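Local atomic coordinates of aldose 1-epimerase (Caenorhabditis elegans, PDB entry 1LUR), a protein that probably interconverts the alpha and beta anomers of aldose sugars such as galactose, acting as an aldose 1-epimerase. Residues A168-A173 and A301-F306; A74-N79 and G96-H101. All coordinates share one frame; numbering follows the deposited sequence.

Interaction 1: A168-A173 and A301-F306; sequences ALTNHA and AIEPQF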
loop_
_atom_site.group_PDB
_atom_site.type_symbol
_atom_site.label_atom_id
_atom_site.label_comp_id
_atom_site.label_asym_id
_atom_site.label_seq_id
_atom_site.Cartn_x
_atom_site.Cartn_y
_atom_site.Cartn_z
ATOM N N ALA A 168 -5.496 8.503 -6.635
ATOM C CA ALA A 168 -5.136 7.097 -6.774
ATOM C C ALA A 168 -4.393 6.762 -5.496
ATOM O O ALA A 168 -3.216 7.097 -5.340
ATOM C CB ALA A 168 -4.251 6.905 -7.995
ATOM N N LEU A 169 -5.092 6.113 -4.571
ATOM C CA LEU A 169 -4.493 5.752 -3.297
ATOM C C LEU A 169 -4.008 4.317 -3.191
ATOM O O LEU A 169 -4.180 3.508 -4.102
ATOM C CB LEU A 169 -5.520 5.971 -2.181
ATOM C CG LEU A 169 -6.407 7.217 -2.252
ATOM C CD1 LEU A 169 -7.510 7.117 -1.199
ATOM C CD2 LEU A 169 -5.559 8.465 -2.034
ATOM N N THR A 170 -3.404 4.031 -2.043
ATOM C CA THR A 170 -2.888 2.709 -1.706
ATOM C C THR A 170 -2.510 2.696 -0.235
ATOM O O THR A 170 -2.571 3.730 0.438
ATOM C CB THR A 170 -1.653 2.266 -2.529
ATOM O OG1 THR A 170 -1.512 0.840 -2.401
ATOM C CG2 THR A 170 -0.362 2.916 -2.013
ATOM N N ASN A 171 -2.173 1.510 0.265
ATOM C CA ASN A 171 -1.768 1.319 1.658
ATOM C C ASN A 171 -0.325 0.849 1.539
ATOM O O ASN A 171 -0.032 -0.090 0.797
ATOM C CB ASN A 171 -2.619 0.260 2.351
ATOM C CG ASN A 171 -2.103 -0.070 3.732
ATOM O OD1 ASN A 171 -1.238 -0.929 3.891
ATOM N ND2 ASN A 171 -2.602 0.642 4.737
ATOM N N HIS A 172 0.575 1.488 2.272
ATOM C CA HIS A 172 1.980 1.120 2.199
ATOM C C HIS A 172 2.556 0.265 3.326
ATOM O O HIS A 172 3.685 0.492 3.764
ATOM C CB HIS A 172 2.812 2.400 2.051
ATOM C CG HIS A 172 4.048 2.226 1.223
ATOM N ND1 HIS A 172 5.087 1.397 1.594
ATOM C CD2 HIS A 172 4.404 2.765 0.032
ATOM C CE1 HIS A 172 6.029 1.434 0.666
ATOM N NE2 HIS A 172 5.640 2.256 -0.292
ATOM N N ALA A 173 1.801 -0.723 3.792
ATOM C CA ALA A 173 2.296 -1.580 4.868
ATOM C C ALA A 173 3.346 -2.558 4.343
ATOM O O ALA A 173 3.184 -3.138 3.271
ATOM C CB ALA A 173 1.140 -2.348 5.499
ATOM N N ALA A 301 6.494 -4.911 0.738
ATOM C CA ALA A 301 5.469 -3.880 0.723
ATOM C C ALA A 301 4.447 -4.344 -0.298
ATOM O O ALA A 301 4.793 -4.657 -1.435
ATOM C CB ALA A 301 6.064 -2.539 0.311
ATOM N N ILE A 302 3.190 -4.415 0.120
ATOM C CA ILE A 302 2.116 -4.845 -0.760
ATOM C C ILE A 302 1.189 -3.644 -0.879
ATOM O O ILE A 302 0.535 -3.254 0.090
ATOM C CB ILE A 302 1.380 -6.066 -0.165
ATOM C CG1 ILE A 302 2.375 -7.219 0.017
ATOM C CG2 ILE A 302 0.251 -6.487 -1.079
ATOM C CD1 ILE A 302 1.763 -8.509 0.562
ATOM N N GLU A 303 1.147 -3.062 -2.072
ATOM C CA GLU A 303 0.320 -1.888 -2.325
ATOM C C GLU A 303 -0.704 -2.005 -3.446
ATOM O O GLU A 303 -0.382 -1.777 -4.615
ATOM C CB GLU A 303 1.246 -0.699 -2.614
ATOM C CG GLU A 303 2.604 -0.820 -1.931
ATOM C CD GLU A 303 3.614 0.236 -2.362
ATOM O OE1 GLU A 303 4.826 -0.025 -2.233
ATOM O OE2 GLU A 303 3.210 1.324 -2.818
ATOM N N PRO A 304 -1.949 -2.383 -3.105
ATOM C CA PRO A 304 -3.015 -2.509 -4.105
ATOM C C PRO A 304 -3.255 -1.075 -4.565
ATOM O O PRO A 304 -3.450 -0.194 -3.735
ATOM C CB PRO A 304 -4.180 -3.060 -3.295
ATOM C CG PRO A 304 -3.484 -3.915 -2.265
ATOM C CD PRO A 304 -2.341 -3.022 -1.835
ATOM N N GLN A 305 -3.255 -0.835 -5.869
ATOM C CA GLN A 305 -3.457 0.533 -6.363
ATOM C C GLN A 305 -3.732 0.516 -7.857
ATOM O O GLN A 305 -3.819 -0.550 -8.469
ATOM C CB GLN A 305 -2.150 1.309 -6.156
ATOM C CG GLN A 305 -1.003 0.653 -6.951
ATOM C CD GLN A 305 0.324 1.400 -6.912
ATOM O OE1 GLN A 305 0.939 1.549 -5.858
ATOM N NE2 GLN A 305 0.779 1.857 -8.078
ATOM N N PHE A 306 -3.856 1.708 -8.436
ATOM C CA PHE A 306 -4.093 1.839 -9.865
ATOM C C PHE A 306 -2.671 1.876 -10.408
ATOM O O PHE A 306 -1.726 2.149 -9.656
ATOM C CB PHE A 306 -4.786 3.163 -10.223
ATOM C CG PHE A 306 -6.252 3.181 -9.941
ATOM C CD1 PHE A 306 -6.745 3.753 -8.775
ATOM C CD2 PHE A 306 -7.152 2.625 -10.849
ATOM C CE1 PHE A 306 -8.119 3.776 -8.517
ATOM C CE2 PHE A 306 -8.520 2.641 -10.605
ATOM C CZ PHE A 306 -9.009 3.216 -9.440
HETATM O O HOH W 1 -4.037 3.967 -6.709
HETATM O O HOH W 2 -0.831 -3.246 2.272
#
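Thr170 OG1 donates to Pro304 O at 2.6 Å, the short direct bond between antiparallel strands 170-175 and 300-305 in the seven-stranded sheet of the mutarotase beta-sandwich. With chi1 at -162°, OG1 is anti to the backbone N and meets the carbonyl from above its plane. Two waters link the strands as well. Water 1 donates to Leu169 O and accepts from Phe306 N at 2.8 Å, while water 2 donates to Asn171 OD1 and, at 2.6 Å, to Ile302 O. Asn171 OD1 also takes Ala173 N, closing an Asx turn; beyond it Ile302 N reaches Ala173 O in a weak bond.

The Glu303 carboxylate lies over one face of the His172 ring, offset toward the rim, the planes 43° apart. Glu303 OE1 is 3.1 Å from His172 NE2 but at a poor angle for a hydrogen bond. Mutarotases use a histidine and a glutamate in catalysis, and this pair probably corresponds to them. An alanine at His172 would probably open a gap over the carboxylate and leave Glu303 freer to turn. At the far end, Ala168 CB rests against Phe306 CD1 at 4.1 Å.

Interaction 2: A74-N79 and G96-H101; sequences ANRIKN and GPHYLH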
loop_
_atom_site.group_PDB
_atom_site.type_symbol
_atom_site.label_atom_id
_atom_site.label_comp_id
_atom_site.label_asym_id
_atom_site.label_seq_id
_atom_site.Cartn_x
_atom_site.Cartn_y
_atom_site.Cartn_z
ATOM N N ALA A 74 -0.577 7.675 -5.571
ATOM C CA ALA A 74 0.436 6.731 -5.148
ATOM C C ALA A 74 1.520 6.562 -6.195
ATOM O O ALA A 74 1.269 6.607 -7.405
ATOM C CB ALA A 74 -0.198 5.382 -4.835
ATOM N N ASN A 75 2.732 6.356 -5.705
ATOM C CA ASN A 75 3.899 6.169 -6.545
ATOM C C ASN A 75 4.312 7.435 -7.281
ATOM O O ASN A 75 4.079 8.547 -6.807
ATOM C CB ASN A 75 3.691 5.008 -7.529
ATOM C CG ASN A 75 4.992 4.299 -7.870
ATOM O OD1 ASN A 75 5.710 4.694 -8.789
ATOM N ND2 ASN A 75 5.311 3.248 -7.112
ATOM N N ARG A 76 4.877 7.264 -8.466
ATOM C CA ARG A 76 5.345 8.394 -9.244
ATOM C C ARG A 76 4.576 9.065 -10.358
ATOM O O ARG A 76 3.819 8.439 -11.092
ATOM C CB ARG A 76 6.714 8.023 -9.816
ATOM C CG ARG A 76 7.668 7.432 -8.785
ATOM C CD ARG A 76 8.931 6.886 -9.436
ATOM N NE ARG A 76 9.883 6.415 -8.436
ATOM C CZ ARG A 76 9.699 5.342 -7.671
ATOM N NH1 ARG A 76 8.595 4.617 -7.790
ATOM N NH2 ARG A 76 10.616 4.997 -6.779
ATOM N N ILE A 77 4.820 10.371 -10.466
ATOM C CA ILE A 77 4.232 11.225 -11.486
ATOM C C ILE A 77 5.534 11.473 -12.261
ATOM O O ILE A 77 6.434 12.152 -11.760
ATOM C CB ILE A 77 3.743 12.584 -10.948
ATOM C CG1 ILE A 77 2.532 12.401 -10.025
ATOM C CG2 ILE A 77 3.400 13.489 -12.125
ATOM C CD1 ILE A 77 1.317 11.807 -10.692
ATOM N N LYS A 78 5.637 10.907 -13.460
ATOM C CA LYS A 78 6.835 11.058 -14.282
ATOM C C LYS A 78 7.300 12.491 -14.478
ATOM O O LYS A 78 6.567 13.335 -14.989
ATOM C CB LYS A 78 6.627 10.392 -15.639
ATOM C CG LYS A 78 7.870 10.359 -16.519
ATOM C CD LYS A 78 7.645 9.469 -17.742
ATOM C CE LYS A 78 8.697 9.721 -18.823
ATOM N NZ LYS A 78 10.087 9.547 -18.313
ATOM N N ASN A 79 8.535 12.748 -14.056
ATOM C CA ASN A 79 9.152 14.065 -14.162
ATOM C C ASN A 79 8.381 15.178 -13.460
ATOM O O ASN A 79 8.459 16.346 -13.839
ATOM C CB ASN A 79 9.394 14.419 -15.631
ATOM C CG ASN A 79 10.358 13.441 -16.306
ATOM O OD1 ASN A 79 11.245 12.886 -15.654
ATOM N ND2 ASN A 79 10.195 13.238 -17.607
ATOM N N GLY A 96 14.125 12.047 -6.845
ATOM C CA GLY A 96 14.778 12.029 -8.132
ATOM C C GLY A 96 14.078 13.140 -8.884
ATOM O O GLY A 96 13.697 14.143 -8.274
ATOM N N PRO A 97 13.880 13.001 -10.196
ATOM C CA PRO A 97 13.200 14.045 -10.965
ATOM C C PRO A 97 11.670 13.893 -10.878
ATOM O O PRO A 97 10.921 14.746 -11.349
ATOM C CB PRO A 97 13.702 13.792 -12.372
ATOM C CG PRO A 97 13.757 12.289 -12.413
ATOM C CD PRO A 97 14.416 11.955 -11.085
ATOM N N HIS A 98 11.222 12.812 -10.249
ATOM C CA HIS A 98 9.789 12.550 -10.118
ATOM C C HIS A 98 9.122 13.039 -8.828
ATOM O O HIS A 98 9.794 13.465 -7.882
ATOM C CB HIS A 98 9.549 11.046 -10.281
ATOM C CG HIS A 98 10.336 10.425 -11.395
ATOM N ND1 HIS A 98 10.262 10.865 -12.698
ATOM C CD2 HIS A 98 11.217 9.395 -11.396
ATOM C CE1 HIS A 98 11.062 10.135 -13.456
ATOM N NE2 HIS A 98 11.653 9.236 -12.690
ATOM N N TYR A 99 7.787 12.967 -8.811
ATOM C CA TYR A 99 6.967 13.380 -7.671
ATOM C C TYR A 99 6.377 12.086 -7.117
ATOM O O TYR A 99 5.448 11.513 -7.694
ATOM C CB TYR A 99 5.841 14.306 -8.131
ATOM C CG TYR A 99 5.235 15.136 -7.028
ATOM C CD1 TYR A 99 6.028 16.009 -6.276
ATOM C CD2 TYR A 99 3.865 15.096 -6.763
ATOM C CE1 TYR A 99 5.482 16.822 -5.303
ATOM C CE2 TYR A 99 3.301 15.915 -5.777
ATOM C CZ TYR A 99 4.122 16.779 -5.055
ATOM O OH TYR A 99 3.591 17.620 -4.105
ATOM N N LEU A 100 6.909 11.648 -5.981
ATOM C CA LEU A 100 6.478 10.417 -5.332
ATOM C C LEU A 100 5.495 10.496 -4.169
ATOM O O LEU A 100 5.643 11.305 -3.258
ATOM C CB LEU A 100 7.726 9.661 -4.865
ATOM C CG LEU A 100 7.566 8.330 -4.128
ATOM C CD1 LEU A 100 7.215 7.239 -5.113
ATOM C CD2 LEU A 100 8.874 7.988 -3.421
ATOM N N HIS A 101 4.495 9.618 -4.212
ATOM C CA HIS A 101 3.469 9.538 -3.181
ATOM C C HIS A 101 2.821 10.838 -2.750
ATOM O O HIS A 101 2.667 11.089 -1.552
ATOM C CB HIS A 101 4.025 8.830 -1.941
ATOM C CG HIS A 101 4.562 7.462 -2.217
ATOM N ND1 HIS A 101 3.949 6.584 -3.084
ATOM C CD2 HIS A 101 5.632 6.807 -1.708
ATOM C CE1 HIS A 101 4.617 5.444 -3.097
ATOM N NE2 HIS A 101 5.643 5.553 -2.270
#
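A short two-stranded antiparallel ribbon pairs Ile77 with Tyr99 and Arg76 with Leu100. Ile77 N donates to Tyr99 O at 3.1 Å, and Tyr99 N answers with a weak bond to Ile77 O. On this hydrogen-bonded pair the CB atoms of Ile77 and Tyr99 meet, while Tyr99 OH goes on to hydrogen-bond Asp133 O. Before the strand, Asn75 and His101 bond twice: His101 N gives to Asn75 O at 2.8 Å, and Asn75 N gives to His101 ND1 at 2.9 Å, 24° off the ring plane. The imidazole is thereby held by the backbone of the other segment.

Arg76 and Leu100, the non-hydrogen-bonded pair, run side by side on the other face of the ribbon. The chain between these two strands holds strands 81-84 and 87-90, so the ribbon brings together the two ends of that piece of the mutarotase fold. Leu100 CD1 sits 4.0 Å above the centre of the Arg76 guanidinium and also covers a face of the His101 ring. Asn75 OD1 takes both Arg76 N, at 2.7 Å, and Arg76 NH1, from the same face of its amide; NH1 reaches it nearly in the guanidinium plane, which limits rotation of the group.

At the other end, His98 ND1 accepts Asn79 N at 2.9 Å, the donor lying in the ring plane and the bond nearly straight at 169°. With ND1 accepting, the bond of NE2 to Thr201 OG1 is consistent with a proton on NE2. Pro97 CG covers one face of the same ring, 3.6 Å above it.

How the interactions relate
Interactions 1 and 2 have centres 15 Å apart, yet they touch where segment 74-79 begins. Ala168 O and Ala74 N, 2.7 Å apart, make a probable backbone hydrogen bond, and the methyls Thr170 CG2 and Ala74 CB pack at 3.8 Å. The two histidines come together as well: His172 CD2 is 3.8 Å from His101 NE2, with the rings turned about 80° to each other. Interaction 1 thus supplies His172 and Glu303 from the seven-stranded sheet, and interaction 2 sets His101 beside His172, with Arg76 NH1 6.3 Å from His101 NE2 and not in contact with it. The grouping is consistent with the sugar-binding cleft of galactose mutarotases.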